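Local atomic coordinates of KLLA0E02245p (Kluyveromyces lactis, PDB entry 4GPS), a protein that removes NAD caps and N7-methylguanosine caps from the 5' ends of RNAs and also degrades RNA as a metal-dependent 5'-3' exoribonuclease. Residues Ser297-Leu302 with Leu338-Ala343; Gln386-Leu391 with Thr398-Gln403; His183-Ile188 with Thr318-Lys323. One frame throughout, in Å; residues are numbered along the deposited sequence.

Contact 1 of 3, residues Ser297-Leu302 with Leu338-Ala343; sequences SVHFKL and LEQLKA
The amide oxygen of Gln340 lies at the edge of the His299 ring, in its plane, with OE1 3.0 Å from CE1. This is a close contact, not a hydrogen bond. OE1 of Gln340 is 3.7 Å from His299 NE2. Glu339 reaches the same ring edge, its OE2 3.7 Å from NE2 of His299. That is too long for a hydrogen bond. Two neighbouring strand residues can lie near one ring edge because Glu339 and Gln340 both face Phe330, a classic beta bulge in strand 338-344 of this PD-(D/E)XK nuclease. The bulge turns both side chains toward the loop 297-302. Gln340 has CG anti to the backbone N (chi1 173°) and stays extended, which carries its amide out to the imidazole. Both side chains cross His299 at about a right angle. The amide plane is turned 47° from the ring and the carboxylate plane 42°. The carboxylate would probably favour a protonated imidazole. His299 also stacks on Phe330 of the neighbouring strand. Lys301 N bonds to His307 ND1 on helix 305-319. At the loop start, Ser297 OG donates to Val298 O over 2.9 Å, and OG is tilted out of the carbonyl plane.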
loop_
_atom_site.group_PDB
_atom_site.type_symbol
_atom_site.label_atom_id
_atom_site.label_comp_id
_atom_site.label_asym_id
_atom_site.label_seq_id
_atom_site.Cartn_x
_atom_site.Cartn_y
_atom_site.Cartn_z
ATOM N N SER A 297 9.299 -6.757 11.846
ATOM C CA SER A 297 10.398 -5.795 11.855
ATOM C C SER A 297 11.425 -6.002 12.966
ATOM O O SER A 297 11.212 -6.728 13.932
ATOM C CB SER A 297 9.816 -4.380 11.991
ATOM O OG SER A 297 10.759 -3.379 11.686
ATOM N N VAL A 298 12.556 -5.348 12.811
ATOM C CA VAL A 298 13.568 -5.376 13.843
ATOM C C VAL A 298 13.299 -3.973 14.479
ATOM O O VAL A 298 12.709 -3.111 13.808
ATOM C CB VAL A 298 14.944 -5.519 13.147
ATOM C CG1 VAL A 298 15.691 -4.244 13.150
ATOM C CG2 VAL A 298 15.692 -6.684 13.739
ATOM N N HIS A 299 13.646 -3.735 15.745
ATOM C CA HIS A 299 13.396 -2.407 16.335
ATOM C C HIS A 299 13.887 -1.268 15.425
ATOM O O HIS A 299 14.945 -1.355 14.804
ATOM C CB HIS A 299 13.992 -2.301 17.755
ATOM C CG HIS A 299 13.117 -2.922 18.814
ATOM N ND1 HIS A 299 11.898 -2.383 19.189
ATOM C CD2 HIS A 299 13.252 -4.068 19.528
ATOM C CE1 HIS A 299 11.324 -3.170 20.084
ATOM N NE2 HIS A 299 12.123 -4.198 20.307
ATOM N N PHE A 300 13.085 -0.208 15.342
ATOM C CA PHE A 300 13.362 0.913 14.448
ATOM C C PHE A 300 14.502 1.818 14.793
ATOM O O PHE A 300 14.669 2.207 15.943
ATOM C CB PHE A 300 12.114 1.779 14.290
ATOM C CG PHE A 300 11.014 1.106 13.539
ATOM C CD1 PHE A 300 9.738 0.969 14.112
ATOM C CD2 PHE A 300 11.249 0.573 12.276
ATOM C CE1 PHE A 300 8.718 0.304 13.435
ATOM C CE2 PHE A 300 10.225 -0.099 11.586
ATOM C CZ PHE A 300 8.962 -0.233 12.174
ATOM N N LYS A 301 15.281 2.158 13.776
ATOM C CA LYS A 301 16.400 3.082 13.936
ATOM C C LYS A 301 16.053 4.290 13.068
ATOM O O LYS A 301 16.345 4.291 11.868
ATOM C CB LYS A 301 17.716 2.419 13.471
ATOM C CG LYS A 301 18.255 1.385 14.476
ATOM C CD LYS A 301 19.011 0.223 13.843
ATOM C CE LYS A 301 20.499 0.466 13.728
ATOM N NZ LYS A 301 21.119 -0.604 12.896
ATOM N N LEU A 302 15.377 5.300 13.629
ATOM C CA LEU A 302 15.059 6.464 12.805
ATOM C C LEU A 302 16.476 6.901 12.452
ATOM O O LEU A 302 17.436 6.549 13.157
ATOM C CB LEU A 302 14.299 7.510 13.617
ATOM C CG LEU A 302 12.980 7.010 14.224
ATOM C CD1 LEU A 302 12.440 8.067 15.170
ATOM C CD2 LEU A 302 11.966 6.707 13.130
ATOM N N LEU A 338 10.209 -13.417 18.462
ATOM C CA LEU A 338 9.246 -12.315 18.549
ATOM C C LEU A 338 9.375 -11.689 19.949
ATOM O O LEU A 338 9.075 -12.326 20.953
ATOM C CB LEU A 338 7.812 -12.830 18.319
ATOM C CG LEU A 338 6.641 -11.859 18.563
ATOM C CD1 LEU A 338 6.748 -10.639 17.660
ATOM C CD2 LEU A 338 5.321 -12.563 18.288
ATOM N N GLU A 339 9.842 -10.445 20.018
ATOM C CA GLU A 339 10.046 -9.772 21.312
ATOM C C GLU A 339 8.926 -8.873 21.774
ATOM O O GLU A 339 8.724 -8.685 22.968
ATOM C CB GLU A 339 11.299 -8.911 21.278
ATOM C CG GLU A 339 12.556 -9.579 21.734
ATOM C CD GLU A 339 13.728 -8.620 21.700
ATOM O OE1 GLU A 339 14.858 -9.054 22.008
ATOM O OE2 GLU A 339 13.516 -7.430 21.361
ATOM N N GLN A 340 8.199 -8.303 20.831
ATOM C CA GLN A 340 7.145 -7.386 21.197
ATOM C C GLN A 340 6.148 -7.230 20.063
ATOM O O GLN A 340 6.514 -7.224 18.881
ATOM C CB GLN A 340 7.781 -6.023 21.542
ATOM C CG GLN A 340 6.824 -4.871 21.787
ATOM C CD GLN A 340 7.567 -3.524 21.943
ATOM O OE1 GLN A 340 8.786 -3.429 21.698
ATOM N NE2 GLN A 340 6.832 -2.477 22.330
ATOM N N LEU A 341 4.885 -7.142 20.440
ATOM C CA LEU A 341 3.808 -6.918 19.511
ATOM C C LEU A 341 3.309 -5.525 19.862
ATOM O O LEU A 341 3.079 -5.233 21.036
ATOM C CB LEU A 341 2.676 -7.902 19.751
ATOM C CG LEU A 341 2.742 -9.239 19.050
ATOM C CD1 LEU A 341 1.461 -10.023 19.386
ATOM C CD2 LEU A 341 2.875 -9.011 17.558
ATOM N N LYS A 342 3.129 -4.668 18.868
ATOM C CA LYS A 342 2.649 -3.328 19.150
ATOM C C LYS A 342 1.699 -2.851 18.089
ATOM O O LYS A 342 2.023 -2.871 16.903
ATOM C CB LYS A 342 3.807 -2.328 19.264
ATOM C CG LYS A 342 3.425 -1.043 19.991
ATOM C CD LYS A 342 4.569 -0.046 20.033
ATOM C CE LYS A 342 4.322 1.062 21.078
ATOM N NZ LYS A 342 3.066 1.809 20.869
ATOM N N ALA A 343 0.524 -2.416 18.526
ATOM C CA ALA A 343 -0.502 -1.903 17.611
ATOM C C ALA A 343 -0.254 -0.418 17.262
ATOM O O ALA A 343 0.275 0.346 18.071
ATOM C CB ALA A 343 -1.905 -2.079 18.252
#

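Contact 2 of 3, residues Gln386-Leu391 with Thr398-Gln403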
loop_
_atom_site.group_PDB
_atom_site.type_symbol
_atom_site.label_atom_id
_atom_site.label_comp_id
_atom_site.label_asym_id
_atom_site.label_seq_id
_atom_site.Cartn_x
_atom_site.Cartn_y
_atom_site.Cartn_z
ATOM N N GLN A 386 -3.494 13.726 -17.353
ATOM C CA GLN A 386 -3.517 14.652 -18.482
ATOM C C GLN A 386 -2.709 14.130 -19.671
ATOM O O GLN A 386 -3.173 14.159 -20.817
ATOM C CB GLN A 386 -2.979 16.035 -18.058
ATOM C CG GLN A 386 -3.998 16.882 -17.277
ATOM C CD GLN A 386 -5.311 17.074 -18.045
ATOM O OE1 GLN A 386 -5.388 17.893 -18.968
ATOM N NE2 GLN A 386 -6.344 16.298 -17.682
ATOM N N ASN A 387 -1.510 13.629 -19.386
ATOM C CA ASN A 387 -0.655 13.138 -20.432
ATOM C C ASN A 387 -1.029 11.775 -21.022
ATOM O O ASN A 387 -0.888 11.565 -22.242
ATOM C CB ASN A 387 0.799 13.180 -19.951
ATOM C CG ASN A 387 1.364 14.595 -19.971
ATOM O OD1 ASN A 387 1.498 15.197 -21.031
ATOM N ND2 ASN A 387 1.685 15.128 -18.808
ATOM N N LEU A 388 -1.516 10.840 -20.211
ATOM C CA LEU A 388 -1.882 9.571 -20.833
ATOM C C LEU A 388 -3.112 9.803 -21.701
ATOM O O LEU A 388 -3.245 9.179 -22.755
ATOM C CB LEU A 388 -2.147 8.466 -19.803
ATOM C CG LEU A 388 -0.854 8.004 -19.139
ATOM C CD1 LEU A 388 -1.143 7.255 -17.887
ATOM C CD2 LEU A 388 -0.089 7.150 -20.099
ATOM N N LEU A 389 -4.001 10.708 -21.287
ATOM C CA LEU A 389 -5.189 10.955 -22.096
ATOM C C LEU A 389 -4.808 11.683 -23.380
ATOM O O LEU A 389 -5.293 11.343 -24.455
ATOM C CB LEU A 389 -6.225 11.771 -21.330
ATOM C CG LEU A 389 -6.864 11.031 -20.161
ATOM C CD1 LEU A 389 -7.935 11.911 -19.573
ATOM C CD2 LEU A 389 -7.434 9.694 -20.628
ATOM N N LEU A 390 -3.934 12.679 -23.265
ATOM C CA LEU A 390 -3.500 13.419 -24.427
ATOM C C LEU A 390 -2.844 12.477 -25.451
ATOM O O LEU A 390 -3.214 12.474 -26.626
ATOM C CB LEU A 390 -2.515 14.510 -24.013
ATOM C CG LEU A 390 -1.995 15.334 -25.190
ATOM C CD1 LEU A 390 -3.199 15.924 -25.898
ATOM C CD2 LEU A 390 -1.043 16.438 -24.725
ATOM N N LEU A 391 -1.885 11.667 -25.001
ATOM C CA LEU A 391 -1.188 10.743 -25.896
ATOM C C LEU A 391 -2.077 9.681 -26.522
ATOM O O LEU A 391 -1.851 9.301 -27.653
ATOM C CB LEU A 391 -0.044 10.032 -25.168
ATOM C CG LEU A 391 1.209 10.830 -24.821
ATOM C CD1 LEU A 391 2.188 9.951 -24.088
ATOM C CD2 LEU A 391 1.825 11.381 -26.091
ATOM N N THR A 398 -3.258 1.843 -26.698
ATOM C CA THR A 398 -4.018 2.086 -25.494
ATOM C C THR A 398 -3.089 1.794 -24.301
ATOM O O THR A 398 -3.367 2.194 -23.167
ATOM C CB THR A 398 -5.292 1.175 -25.439
ATOM O OG1 THR A 398 -4.931 -0.218 -25.546
ATOM C CG2 THR A 398 -6.225 1.527 -26.558
ATOM N N THR A 399 -1.979 1.096 -24.551
ATOM C CA THR A 399 -1.062 0.769 -23.465
ATOM C C THR A 399 0.286 1.515 -23.579
ATOM O O THR A 399 0.884 1.584 -24.654
ATOM C CB THR A 399 -0.850 -0.773 -23.371
ATOM O OG1 THR A 399 -2.128 -1.435 -23.316
ATOM C CG2 THR A 399 -0.079 -1.121 -22.115
ATOM N N PHE A 400 0.743 2.058 -22.447
ATOM C CA PHE A 400 1.961 2.854 -22.360
ATOM C C PHE A 400 2.950 2.410 -21.279
ATOM O O PHE A 400 2.546 1.993 -20.195
ATOM C CB PHE A 400 1.591 4.329 -22.076
ATOM C CG PHE A 400 0.736 4.965 -23.138
ATOM C CD1 PHE A 400 -0.639 4.734 -23.180
ATOM C CD2 PHE A 400 1.312 5.738 -24.138
ATOM C CE1 PHE A 400 -1.424 5.259 -24.203
ATOM C CE2 PHE A 400 0.522 6.267 -25.172
ATOM C CZ PHE A 400 -0.845 6.026 -25.201
ATOM N N LYS A 401 4.245 2.504 -21.568
ATOM C CA LYS A 401 5.249 2.167 -20.570
ATOM C C LYS A 401 5.461 3.463 -19.801
ATOM O O LYS A 401 5.776 4.494 -20.397
ATOM C CB LYS A 401 6.575 1.749 -21.204
ATOM C CG LYS A 401 6.562 0.406 -21.913
ATOM C CD LYS A 401 7.991 -0.096 -22.104
ATOM C CE LYS A 401 8.026 -1.486 -22.735
ATOM N NZ LYS A 401 9.415 -2.050 -22.670
ATOM N N VAL A 402 5.288 3.420 -18.484
ATOM C CA VAL A 402 5.452 4.614 -17.687
ATOM C C VAL A 402 6.677 4.469 -16.824
ATOM O O VAL A 402 6.826 3.470 -16.082
ATOM C CB VAL A 402 4.207 4.883 -16.803
ATOM C CG1 VAL A 402 4.479 6.040 -15.891
ATOM C CG2 VAL A 402 2.999 5.195 -17.674
ATOM N N GLN A 403 7.573 5.455 -16.928
ATOM C CA GLN A 403 8.801 5.413 -16.143
ATOM C C GLN A 403 9.135 6.699 -15.462
ATOM O O GLN A 403 8.859 7.800 -15.972
ATOM C CB GLN A 403 9.979 4.979 -17.008
ATOM C CG GLN A 403 9.811 3.562 -17.451
ATOM C CD GLN A 403 10.709 3.207 -18.589
ATOM O OE1 GLN A 403 11.929 3.195 -18.441
ATOM N NE2 GLN A 403 10.115 2.917 -19.744
#
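Leu388 and Leu391, one helical turn apart, meet Phe400 on the strand, and this is the tight part of the contact. Leu388 slides past the base of the aromatic side chain, with CD2 3.8 Å from Phe400 CG and equally near its CB. Leu391 meets the far end of the ring, where its CB is 3.8 Å from Phe400 CE2. Phe400 holds CG beside its own N and anti to the carbonyl carbon (chi1 -61°), which turns the ring toward the helix. Both leucines meet it from the same side. Further down the strand the packing is looser: Leu388 CD2 and Val402 CG2 are 4.4 Å apart. Thr399 and Lys401 point away from the helix, and the Lys401 chain is exposed. With an alanine in place of Phe400, a gap would probably open between the strand and the two leucines, and both would lose their main partner on this strand. The segment axes approach to 10.2 Å at 140°, so the two short segments run roughly antiparallel. Ile412 of strand 409-414 and Met202 of strand 198-204 also touch Leu388. This is a helix packed on one face of antiparallel strands, a two-layer helix-on-sheet arrangement.

Contact 3 of 3, residues His183-Ile188 with Thr318-Lys323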
loop_
_atom_site.group_PDB
_atom_site.type_symbol
_atom_site.label_atom_id
_atom_site.label_comp_id
_atom_site.label_asym_id
_atom_site.label_seq_id
_atom_site.Cartn_x
_atom_site.Cartn_y
_atom_site.Cartn_z
ATOM N N HIS A 183 -0.198 -1.953 -4.288
ATOM C CA HIS A 183 1.253 -1.973 -4.425
ATOM C C HIS A 183 1.771 -0.931 -5.425
ATOM O O HIS A 183 2.765 -0.264 -5.163
ATOM C CB HIS A 183 1.721 -3.377 -4.863
ATOM C CG HIS A 183 3.158 -3.643 -4.568
ATOM N ND1 HIS A 183 3.594 -4.101 -3.340
ATOM C CD2 HIS A 183 4.277 -3.432 -5.307
ATOM C CE1 HIS A 183 4.917 -4.155 -3.332
ATOM N NE2 HIS A 183 5.358 -3.755 -4.512
ATOM N N HIS A 184 1.116 -0.788 -6.575
ATOM C CA HIS A 184 1.594 0.173 -7.569
ATOM C C HIS A 184 1.298 1.610 -7.224
ATOM O O HIS A 184 2.023 2.495 -7.676
ATOM C CB HIS A 184 1.043 -0.123 -8.957
ATOM C CG HIS A 184 1.347 -1.502 -9.429
ATOM N ND1 HIS A 184 2.592 -2.077 -9.279
ATOM C CD2 HIS A 184 0.554 -2.450 -9.980
ATOM C CE1 HIS A 184 2.551 -3.324 -9.710
ATOM N NE2 HIS A 184 1.327 -3.576 -10.139
ATOM N N ILE A 185 0.238 1.858 -6.449
ATOM C CA ILE A 185 -0.046 3.224 -6.075
ATOM C C ILE A 185 1.054 3.560 -5.059
ATOM O O ILE A 185 1.700 4.596 -5.140
ATOM C CB ILE A 185 -1.475 3.395 -5.470
ATOM C CG1 ILE A 185 -2.559 2.960 -6.483
ATOM C CG2 ILE A 185 -1.699 4.844 -5.147
ATOM C CD1 ILE A 185 -2.428 3.680 -7.822
ATOM N N ILE A 186 1.305 2.670 -4.121
ATOM C CA ILE A 186 2.366 2.938 -3.188
ATOM C C ILE A 186 3.696 3.204 -3.958
ATOM O O ILE A 186 4.394 4.187 -3.665
ATOM C CB ILE A 186 2.538 1.764 -2.184
ATOM C CG1 ILE A 186 1.317 1.688 -1.282
ATOM C CG2 ILE A 186 3.789 1.963 -1.304
ATOM C CD1 ILE A 186 1.112 0.313 -0.682
ATOM N N ASP A 187 4.037 2.367 -4.947
ATOM C CA ASP A 187 5.297 2.559 -5.678
ATOM C C ASP A 187 5.395 3.953 -6.290
ATOM O O ASP A 187 6.447 4.583 -6.240
ATOM C CB ASP A 187 5.498 1.553 -6.838
ATOM C CG ASP A 187 5.738 0.112 -6.374
ATOM O OD1 ASP A 187 6.401 -0.110 -5.327
ATOM O OD2 ASP A 187 5.256 -0.808 -7.090
ATOM N N ILE A 188 4.307 4.413 -6.897
ATOM C CA ILE A 188 4.299 5.705 -7.526
ATOM C C ILE A 188 4.472 6.828 -6.509
ATOM O O ILE A 188 5.185 7.773 -6.780
ATOM C CB ILE A 188 2.992 5.923 -8.293
ATOM C CG1 ILE A 188 2.975 5.024 -9.524
ATOM C CG2 ILE A 188 2.827 7.426 -8.630
ATOM C CD1 ILE A 188 1.564 4.705 -10.029
ATOM N N THR A 318 -1.442 2.115 4.866
ATOM C CA THR A 318 -2.700 2.121 5.585
ATOM C C THR A 318 -3.494 3.376 5.304
ATOM O O THR A 318 -4.733 3.340 5.265
ATOM C CB THR A 318 -2.513 1.941 7.097
ATOM O OG1 THR A 318 -1.539 2.852 7.579
ATOM C CG2 THR A 318 -2.066 0.502 7.401
ATOM N N ASN A 319 -2.795 4.477 5.044
ATOM C CA ASN A 319 -3.506 5.713 4.762
ATOM C C ASN A 319 -4.356 5.665 3.497
ATOM O O ASN A 319 -5.289 6.441 3.365
ATOM C CB ASN A 319 -2.553 6.894 4.676
ATOM C CG ASN A 319 -3.269 8.200 4.848
ATOM O OD1 ASN A 319 -3.468 8.933 3.906
ATOM N ND2 ASN A 319 -3.696 8.477 6.065
ATOM N N LEU A 320 -4.037 4.771 2.562
ATOM C CA LEU A 320 -4.842 4.640 1.335
ATOM C C LEU A 320 -6.175 3.888 1.575
ATOM O O LEU A 320 -7.014 3.773 0.674
ATOM C CB LEU A 320 -4.042 3.908 0.240
ATOM C CG LEU A 320 -2.958 4.693 -0.487
ATOM C CD1 LEU A 320 -2.076 3.685 -1.090
ATOM C CD2 LEU A 320 -3.537 5.665 -1.548
ATOM N N LEU A 321 -6.370 3.369 2.774
ATOM C CA LEU A 321 -7.603 2.643 3.088
ATOM C C LEU A 321 -8.529 3.469 3.968
ATOM O O LEU A 321 -8.113 4.434 4.618
ATOM C CB LEU A 321 -7.294 1.343 3.831
ATOM C CG LEU A 321 -6.281 0.437 3.141
ATOM C CD1 LEU A 321 -5.939 -0.714 4.059
ATOM C CD2 LEU A 321 -6.864 -0.061 1.835
ATOM N N PRO A 322 -9.809 3.103 3.985
ATOM C CA PRO A 322 -10.827 3.780 4.792
ATOM C C PRO A 322 -10.541 3.614 6.308
ATOM O O PRO A 322 -10.439 4.595 7.043
ATOM C CB PRO A 322 -12.104 3.062 4.394
ATOM C CG PRO A 322 -11.830 2.599 3.006
ATOM C CD PRO A 322 -10.416 2.180 3.010
ATOM N N LYS A 323 -10.405 2.369 6.762
ATOM C CA LYS A 323 -10.184 2.054 8.186
ATOM C C LYS A 323 -9.125 0.967 8.206
ATOM O O LYS A 323 -9.247 -0.006 7.479
ATOM C CB LYS A 323 -11.463 1.462 8.827
ATOM C CG LYS A 323 -11.736 -0.047 8.354
ATOM C CD LYS A 323 -13.076 -0.730 8.796
ATOM C CE LYS A 323 -13.209 -2.148 8.150
ATOM N NZ LYS A 323 -14.403 -2.976 8.589
#
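No flat group lies between Ile185, Ile186 and Leu320; the contact is made by branched aliphatic chains. The flat groups of helix 182-190 are turned elsewhere. His183 directs its CB away from residues 318-323, and its imidazole ND1 is hydrogen-bonded to O5 of a bound citric acid, probably from the crystallisation liquor. The Asp187 carboxylate makes a salt bridge through OD1 with Arg313 NH2. Its other oxygen, OD2, lies close to His183 O, but both are acceptors and no bond forms.

Leu320 points its two methyls at the helix, one to each isoleucine. CD1 of Leu320 meets Ile186 at CG1, 3.9 Å away. CD2 of Leu320 meets Ile185 at CG2, 4.1 Å away. Each methyl therefore touches one of two consecutive helix residues. Both isoleucines cross the leucine at a slant. Ile185 comes to Leu320 with its short branch, CG2. Its longer branch bends off (chi2 -54°), and the side chain also packs on Leu275 and Ile277 of strand 273-285.

In the fold, this joins helix 182-190 to the region around the C-terminal part of helix 305-319, in the middle of the nuclease domain. Leu321 N bonds to Thr318 O at 3.0 Å, and Leu320 lies within that span. Leu320 is buried, with Leu83 from a loop as a further neighbour.

Ile186 has a second role in the packing. Its side chain touches Arg313, Ile316 and Gln317 on helix 305-319; Gln317 is a substrate-binding residue by similarity. The side chain of Ile186 is about 3 Å from the bound citric acid, nearest atoms.

In the fold
The centre of contact 3 lies about 4 Å from the centre of the chain, and contacts 1 and 2 lie on opposite sides of that centre. Their centres are about 41 Å apart, and each is about 22 Å from the centre of contact 3. Helix 305-319 links contacts 1 and 3: it follows the loop 297-302, and its C-terminal part reaches contact 3. Strand 198-204 links contacts 2 and 3, pairing with strand 399-404 and touching helix 182-190. Contact 3 is close to the probable substrate site: the side chain of Ile186 is about 4 Å from that of Gln317 and about 7 Å from that of Lys295, both assigned to substrate binding by similarity.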